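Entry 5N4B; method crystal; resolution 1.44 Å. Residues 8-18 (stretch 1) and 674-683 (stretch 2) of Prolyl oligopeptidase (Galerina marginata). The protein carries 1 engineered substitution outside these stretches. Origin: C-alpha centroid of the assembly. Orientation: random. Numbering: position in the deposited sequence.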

# COMPACT_ATOMS: atom_id res chain seq x y z
N ALA A 8 10.81 14.46 -31.96
CA ALA A 8 10.59 13.53 -33.05
C ALA A 8 11.21 12.17 -32.74
O ALA A 8 12.14 12.06 -31.93
N PRO A 9 10.75 11.12 -33.42
CA PRO A 9 11.35 9.80 -33.25
C PRO A 9 12.83 9.78 -33.59
O PRO A 9 13.32 10.58 -34.40
N GLY A 10 13.57 8.89 -32.92
CA GLY A 10 14.98 8.64 -33.22
C GLY A 10 15.98 9.58 -32.58
O GLY A 10 17.13 9.65 -33.03
N ASN A 11 15.58 10.29 -31.55
CA ASN A 11 16.45 11.28 -30.92
C ASN A 11 16.67 10.99 -29.45
O ASN A 11 16.70 11.90 -28.61
N TYR A 12 16.84 9.71 -29.12
CA TYR A 12 16.99 9.38 -27.73
C TYR A 12 18.44 9.54 -27.31
O TYR A 12 19.37 9.56 -28.15
N PRO A 13 18.66 9.70 -26.02
CA PRO A 13 20.02 9.84 -25.51
C PRO A 13 20.94 8.69 -25.89
O PRO A 13 20.55 7.51 -25.91
N SER A 14 22.19 9.05 -26.16
CA SER A 14 23.25 8.07 -26.39
C SER A 14 23.42 7.21 -25.15
O SER A 14 23.61 7.71 -24.05
N THR A 15 23.31 5.90 -25.34
CA THR A 15 23.27 4.95 -24.22
C THR A 15 24.20 3.80 -24.54
O THR A 15 23.90 2.97 -25.40
N ARG A 16 25.34 3.75 -23.84
CA ARG A 16 26.34 2.73 -24.08
C ARG A 16 25.74 1.35 -23.90
O ARG A 16 24.90 1.13 -23.03
N ARG A 17 26.17 0.40 -24.73
CA ARG A 17 25.83 -1.01 -24.61
C ARG A 17 27.08 -1.77 -24.25
O ARG A 17 28.03 -1.83 -25.05
N SER A 18 27.11 -2.32 -23.06
CA SER A 18 28.26 -3.09 -22.64
C SER A 18 28.22 -4.49 -23.24
O SER A 18 27.25 -4.91 -23.86
N ILE A 674 13.52 1.11 -20.31
CA ILE A 674 13.43 2.24 -21.24
C ILE A 674 14.63 2.24 -22.20
O ILE A 674 14.49 2.53 -23.40
N ALA A 675 15.81 1.89 -21.71
CA ALA A 675 16.96 1.82 -22.61
C ALA A 675 16.76 0.75 -23.68
O ALA A 675 17.15 0.93 -24.84
N THR A 676 16.16 -0.37 -23.29
CA THR A 676 15.89 -1.46 -24.22
C THR A 676 14.82 -1.07 -25.23
O THR A 676 14.94 -1.37 -26.43
N LEU A 677 13.76 -0.39 -24.79
CA LEU A 677 12.77 0.10 -25.74
C LEU A 677 13.41 1.04 -26.73
O LEU A 677 13.17 0.94 -27.94
N GLN A 678 14.16 2.02 -26.24
CA GLN A 678 14.75 3.03 -27.12
C GLN A 678 15.77 2.45 -28.06
O GLN A 678 15.92 2.98 -29.16
N HIS A 679 16.42 1.34 -27.69
CA HIS A 679 17.35 0.67 -28.59
C HIS A 679 16.61 -0.13 -29.67
O HIS A 679 17.06 -0.22 -30.81
N ASN A 680 15.53 -0.79 -29.30
CA ASN A 680 14.86 -1.71 -30.20
C ASN A 680 13.95 -1.00 -31.19
O ASN A 680 13.89 -1.42 -32.37
N VAL A 681 13.22 0.04 -30.76
CA VAL A 681 12.31 0.77 -31.66
C VAL A 681 12.61 2.26 -31.59
O VAL A 681 11.76 3.07 -31.21
N PRO A 682 13.83 2.67 -31.95
CA PRO A 682 14.17 4.08 -31.82
C PRO A 682 13.27 4.98 -32.63
O PRO A 682 13.00 6.13 -32.23
N GLN A 683 12.77 4.49 -33.76
CA GLN A 683 11.90 5.27 -34.62
C GLN A 683 10.44 5.07 -34.30
O GLN A 683 9.56 5.42 -35.08

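Stretch 2 is a helix through N680 followed by a short turn, and stretch 1 is an irregular strand-free segment that runs past it in the opposite sense: the closest CA pairs are T15 with A675, Y12 with Q678 and P9 with Q683. Together the two bury 496 Å².

Contact begins at A675, whose CA-to-CB bond points toward stretch 1; its CB lies 4.2 Å from CG2 of T15, a purely apolar approach. T15 adopts chi1 m, and its OG1 sits 2.9 Å from O of P13 in a hydrogen bond within its own stretch. T676 points away and L677 sideways; neither makes a contact.

One turn on from A675, Q678 also points toward stretch 1, with chi1 m, chi2 t and chi3 -5°. Chi1 m places CG over one face of the Y12 ring, 3.6 Å from the ring centroid and 12° off the ring normal, a CH-pi contact; chi2 t then carries the amide onward. Farther out, Q678 NE2 comes to 3.3 Å from Y12 CD1, while Q678 OE1 is 4.0 Å from P13 CD. Y12 itself points toward the helix with chi1 m. Water 2 bridges the two stretches, donating to Q678 OE1 at 2.7 Å and to T15 OG1 at 2.9 Å.

H679, with chi1 t and chi2 74°, points toward R17, which reaches back with chi1 m, chi2 t and chi3 p. The guanidinium lies flat on the imidazole: the centres are 3.6 Å apart, the planes differ by 4°, and R17 NH1 is 3.3 Å from H679 CD2. NH1 of R17 is also 3.4 Å from NE2 of H679, but the angle is poor for a hydrogen bond, as expected for stacked planes.

V681 is the first residue to leave helical phi/psi. The P682 side chain points sideways; its carbonyl O accepts the only direct hydrogen bond between the stretches. G10 N donates to P682 O at 2.9 Å, a weak bond at 121°. Water 1 accepts from Y12 OH at 2.7 Å and donates to P682 O at 2.8 Å, while Y12 CE2 lies 3.4 Å from that same O.

Q683 starts away, but chi1 m and chi2 m fold its end back: NE2 lies 3.4 Å from G10 CA, and OE1 is 4.0 Å from P9 CB. An ideal CB on G10 would fall 2.5 Å from Q683 NE2, a clash, and the positive phi of 84° independently favours glycine.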

# COMPACT_ATOMS: atom_id res chain seq x y z
CB ALA A 8 11.22 14.04 -34.35
CB PRO A 9 10.56 8.94 -34.25
CG PRO A 9 9.26 9.65 -34.43
CD PRO A 9 9.58 11.10 -34.30
CB ASN A 11 15.88 12.68 -31.07
CG ASN A 11 15.90 13.17 -32.49
OD1 ASN A 11 16.96 13.23 -33.12
ND2 ASN A 11 14.72 13.48 -33.03
CB TYR A 12 16.49 7.95 -27.47
CG TYR A 12 15.02 7.80 -27.72
CD1 TYR A 12 14.09 8.48 -26.92
CD2 TYR A 12 14.53 6.97 -28.70
CE1 TYR A 12 12.76 8.40 -27.12
CE2 TYR A 12 13.15 6.86 -28.93
CZ TYR A 12 12.25 7.58 -28.11
OH TYR A 12 10.90 7.50 -28.30
CB PRO A 13 19.81 9.90 -23.99
CG PRO A 13 18.46 10.48 -23.82
CD PRO A 13 17.67 9.82 -24.94
CB SER A 14 24.54 8.85 -26.68
OG SER A 14 25.65 7.98 -26.77
CB THR A 15 21.87 4.45 -23.96
OG1 THR A 15 21.04 5.59 -23.78
CG2 THR A 15 21.79 3.60 -22.69
CB ARG A 16 27.48 2.92 -23.06
CG ARG A 16 28.59 1.90 -23.18
CD ARG A 16 29.81 2.39 -22.40
NE ARG A 16 29.57 2.43 -20.96
CZ ARG A 16 29.78 1.41 -20.14
NH1 ARG A 16 30.26 0.25 -20.59
NH2 ARG A 16 29.53 1.55 -18.86
CB ARG A 17 25.23 -1.57 -25.89
CG ARG A 17 23.86 -0.98 -26.20
CD ARG A 17 23.33 -1.37 -27.58
NE ARG A 17 23.21 -2.81 -27.74
CZ ARG A 17 22.22 -3.57 -27.27
NH1 ARG A 17 21.24 -3.03 -26.56
NH2 ARG A 17 22.19 -4.87 -27.50
CB SER A 18 28.34 -3.15 -21.13
OG SER A 18 27.45 -4.16 -20.66
CB ILE A 674 13.22 3.59 -20.54
CG1 ILE A 674 12.74 4.69 -21.51
CG2 ILE A 674 14.48 4.02 -19.86
CD1 ILE A 674 11.40 4.42 -22.13
CB ALA A 675 18.22 1.56 -21.79
CB THR A 676 15.52 -2.72 -23.41
OG1 THR A 676 16.61 -3.05 -22.54
CG2 THR A 676 15.28 -3.89 -24.29
CB LEU A 677 11.66 0.83 -25.01
CG LEU A 677 10.60 0.06 -24.25
CD1 LEU A 677 9.62 1.02 -23.60
CD2 LEU A 677 9.88 -0.90 -25.19
CB GLN A 678 15.33 4.19 -26.30
CG GLN A 678 14.28 5.00 -25.54
CD GLN A 678 14.89 6.08 -24.63
OE1 GLN A 678 16.12 6.20 -24.48
NE2 GLN A 678 14.03 6.89 -24.01
CB HIS A 679 18.20 -0.28 -27.78
CG HIS A 679 19.02 -1.20 -28.62
ND1 HIS A 679 20.13 -0.78 -29.30
CD2 HIS A 679 18.90 -2.52 -28.86
CE1 HIS A 679 20.65 -1.80 -29.95
NE2 HIS A 679 19.93 -2.87 -29.69
CB ASN A 680 14.07 -2.74 -29.42
CG ASN A 680 14.92 -3.89 -29.02
OD1 ASN A 680 15.19 -4.80 -29.82
ND2 ASN A 680 15.41 -3.86 -27.80
CB VAL A 681 10.83 0.42 -31.41
CG1 VAL A 681 10.55 -1.00 -31.86
CG2 VAL A 681 10.47 0.56 -29.94
CB PRO A 682 15.62 4.12 -32.33
CG PRO A 682 15.75 2.89 -33.19
CD PRO A 682 14.93 1.86 -32.48
CB GLN A 683 12.17 4.96 -36.09
CG GLN A 683 13.65 5.07 -36.48
CD GLN A 683 14.24 6.43 -36.24
OE1 GLN A 683 13.58 7.44 -36.47
NE2 GLN A 683 15.50 6.46 -35.82
O HOH W 1 10.67 7.12 -30.99
O HOH W 2 18.23 4.86 -23.34